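Local coordinates for microcompartments protein (Desulfitobacterium hafniense, PDB 3NWG), which probably serves as a structural shell protein of a bacterial microcompartment, each chain carrying two BMC domains in tandem, at residues G98-S104 and G162-V168. Numbering follows the deposited sequence.
Sequences GIIETFS and GMLVDKV
Strands 98-102 and 164-168 run antiparallel, their axes 4.5 Å apart at closest, and pair Ile99 with Val168 and Glu101 with Asp166 until a classic beta bulge shifts the register. At the bulge Val165 and Asp166 both face Glu101, whose carbonyl O accepts from Val165 N at 2.8 Å and from Asp166 N at 3.1 Å. Beyond it, Phe103 N reaches Met163 O in a nearly straight bond (171° at the hydrogen). Gly162 suits its positive phi as the C-prime residue of the Schellman motif ending helix 144-160. The bulge turns Val165 toward the opposing strand, where a beta-branched residue suits the place because its two methyls serve two neighbours. Val165 CG2 sits over the centre of one face of the Phe103 ring, 3.4 Å from its centroid, a CH-pi contact; Val165 CG1, anti to the backbone N (chi1 177°), packs 3.6 Å from Glu101 CD. The extended Glu101 chain carries its carboxylate past this methyl to a second subunit, where OE2 accepts from Ile13 N. An alanine in place of Glu101 would probably leave that amide of the neighbouring subunit without its acceptor and take away the carboxylate end that packs on Val165 CG1. On the other face of the sheet from Glu101, apolar Ile100 and Leu164 meet loosely against helix 144-160. Thus backbone bonds join inner strand 96-102 to strand 164-170, outermost within this chain, while a carboxylate binds the adjoining subunit.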
loop_
_atom_site.group_PDB
_atom_site.type_symbol
_atom_site.label_atom_id
_atom_site.label_comp_id
_atom_site.label_asym_id
_atom_site.label_seq_id
_atom_site.Cartn_x
_atom_site.Cartn_y
_atom_site.Cartn_z
ATOM N N GLY A 98 -17.742 20.243 -8.197
ATOM C CA GLY A 98 -19.027 19.850 -7.653
ATOM C C GLY A 98 -18.953 18.503 -6.960
ATOM O O GLY A 98 -18.220 17.614 -7.382
ATOM N N ILE A 99 -19.701 18.366 -5.870
ATOM C CA ILE A 99 -19.759 17.121 -5.111
ATOM C C ILE A 99 -21.205 16.849 -4.720
ATOM O O ILE A 99 -21.871 17.732 -4.158
ATOM C CB ILE A 99 -18.912 17.175 -3.812
ATOM C CG1 ILE A 99 -17.494 17.707 -4.086
ATOM C CG2 ILE A 99 -18.877 15.802 -3.154
ATOM C CD1 ILE A 99 -16.678 18.091 -2.803
ATOM N N ILE A 100 -21.690 15.645 -5.024
ATOM C CA ILE A 100 -22.998 15.194 -4.545
ATOM C C ILE A 100 -22.823 13.991 -3.635
ATOM O O ILE A 100 -22.075 13.069 -3.959
ATOM C CB ILE A 100 -23.958 14.833 -5.695
ATOM C CG1 ILE A 100 -24.086 16.006 -6.665
ATOM C CG2 ILE A 100 -25.332 14.420 -5.140
ATOM C CD1 ILE A 100 -24.759 15.666 -7.968
ATOM N N GLU A 101 -23.534 13.995 -2.513
ATOM C CA GLU A 101 -23.370 12.966 -1.505
ATOM C C GLU A 101 -24.753 12.482 -1.072
ATOM O O GLU A 101 -25.587 13.284 -0.653
ATOM C CB GLU A 101 -22.559 13.530 -0.341
ATOM C CG GLU A 101 -22.275 12.609 0.841
ATOM C CD GLU A 101 -21.824 13.409 2.085
ATOM O OE1 GLU A 101 -21.868 14.660 2.046
ATOM O OE2 GLU A 101 -21.428 12.814 3.108
ATOM N N THR A 102 -24.991 11.172 -1.210
ATOM C CA THR A 102 -26.296 10.551 -0.944
ATOM C C THR A 102 -26.162 9.385 0.040
ATOM O O THR A 102 -25.065 8.822 0.217
ATOM C CB THR A 102 -27.013 10.007 -2.239
ATOM O OG1 THR A 102 -26.279 8.900 -2.766
ATOM C CG2 THR A 102 -27.155 11.059 -3.311
ATOM N N PHE A 103 -27.302 9.027 0.642
ATOM C CA PHE A 103 -27.409 7.973 1.644
ATOM C C PHE A 103 -27.414 6.540 1.075
ATOM O O PHE A 103 -27.227 5.574 1.820
ATOM C CB PHE A 103 -28.674 8.199 2.498
ATOM C CG PHE A 103 -28.530 9.284 3.544
ATOM C CD1 PHE A 103 -27.646 9.128 4.619
ATOM C CD2 PHE A 103 -29.295 10.447 3.468
ATOM C CE1 PHE A 103 -27.510 10.117 5.592
ATOM C CE2 PHE A 103 -29.169 11.468 4.448
ATOM C CZ PHE A 103 -28.271 11.294 5.511
ATOM N N SER A 104 -27.632 6.404 -0.236
ATOM C CA SER A 104 -27.704 5.088 -0.880
ATOM C C SER A 104 -26.925 5.068 -2.191
ATOM O O SER A 104 -26.820 6.091 -2.879
ATOM C CB SER A 104 -29.159 4.708 -1.147
ATOM O OG SER A 104 -29.569 5.109 -2.450
ATOM N N GLY A 162 -35.676 11.974 -0.119
ATOM C CA GLY A 162 -34.955 12.052 1.155
ATOM C C GLY A 162 -33.681 11.211 1.210
ATOM O O GLY A 162 -33.270 10.754 2.285
HETATM N N MSE A 163 -33.056 11.010 0.050
HETATM C CA MSE A 163 -31.828 10.223 -0.067
HETATM C C MSE A 163 -30.569 11.102 -0.135
HETATM O O MSE A 163 -29.451 10.583 -0.152
HETATM C CB MSE A 163 -31.893 9.349 -1.326
HETATM C CG MSE A 163 -32.715 8.079 -1.213
HETATM SE SE MSE A 163 -31.938 6.863 0.077
HETATM C CE MSE A 163 -33.156 7.264 1.570
ATOM N N LEU A 164 -30.757 12.424 -0.182
ATOM C CA LEU A 164 -29.669 13.379 -0.410
ATOM C C LEU A 164 -29.064 13.881 0.901
ATOM O O LEU A 164 -29.765 14.470 1.747
ATOM C CB LEU A 164 -30.179 14.553 -1.260
ATOM C CG LEU A 164 -29.416 15.867 -1.542
ATOM C CD1 LEU A 164 -29.574 16.897 -0.433
ATOM C CD2 LEU A 164 -27.934 15.650 -1.888
ATOM N N VAL A 165 -27.765 13.637 1.066
ATOM C CA VAL A 165 -27.039 14.131 2.236
ATOM C C VAL A 165 -26.746 15.617 2.027
ATOM O O VAL A 165 -27.147 16.454 2.828
ATOM C CB VAL A 165 -25.722 13.336 2.516
ATOM C CG1 VAL A 165 -24.950 13.935 3.722
ATOM C CG2 VAL A 165 -26.004 11.820 2.706
ATOM N N ASP A 166 -26.060 15.933 0.932
ATOM C CA ASP A 166 -25.769 17.306 0.615
ATOM C C ASP A 166 -24.946 17.419 -0.668
ATOM O O ASP A 166 -24.533 16.410 -1.244
ATOM C CB ASP A 166 -25.062 17.994 1.800
ATOM C CG ASP A 166 -25.580 19.415 2.056
ATOM O OD1 ASP A 166 -25.874 20.148 1.084
ATOM O OD2 ASP A 166 -25.695 19.804 3.235
ATOM N N LYS A 167 -24.740 18.661 -1.111
ATOM C CA LYS A 167 -23.927 18.984 -2.282
ATOM C C LYS A 167 -23.247 20.337 -2.120
ATOM O O LYS A 167 -23.671 21.165 -1.318
ATOM C CB LYS A 167 -24.752 18.996 -3.575
ATOM C CG LYS A 167 -26.233 19.340 -3.435
ATOM C CD LYS A 167 -26.547 20.766 -3.094
ATOM C CE LYS A 167 -27.953 20.815 -2.505
ATOM N NZ LYS A 167 -28.254 22.145 -1.935
ATOM N N VAL A 168 -22.178 20.541 -2.881
ATOM C CA VAL A 168 -21.457 21.794 -2.885
ATOM C C VAL A 168 -20.944 22.037 -4.292
ATOM O O VAL A 168 -20.635 21.083 -5.016
ATOM C CB VAL A 168 -20.270 21.817 -1.856
ATOM C CG1 VAL A 168 -20.761 21.539 -0.447
ATOM C CG2 VAL A 168 -19.156 20.861 -2.241
#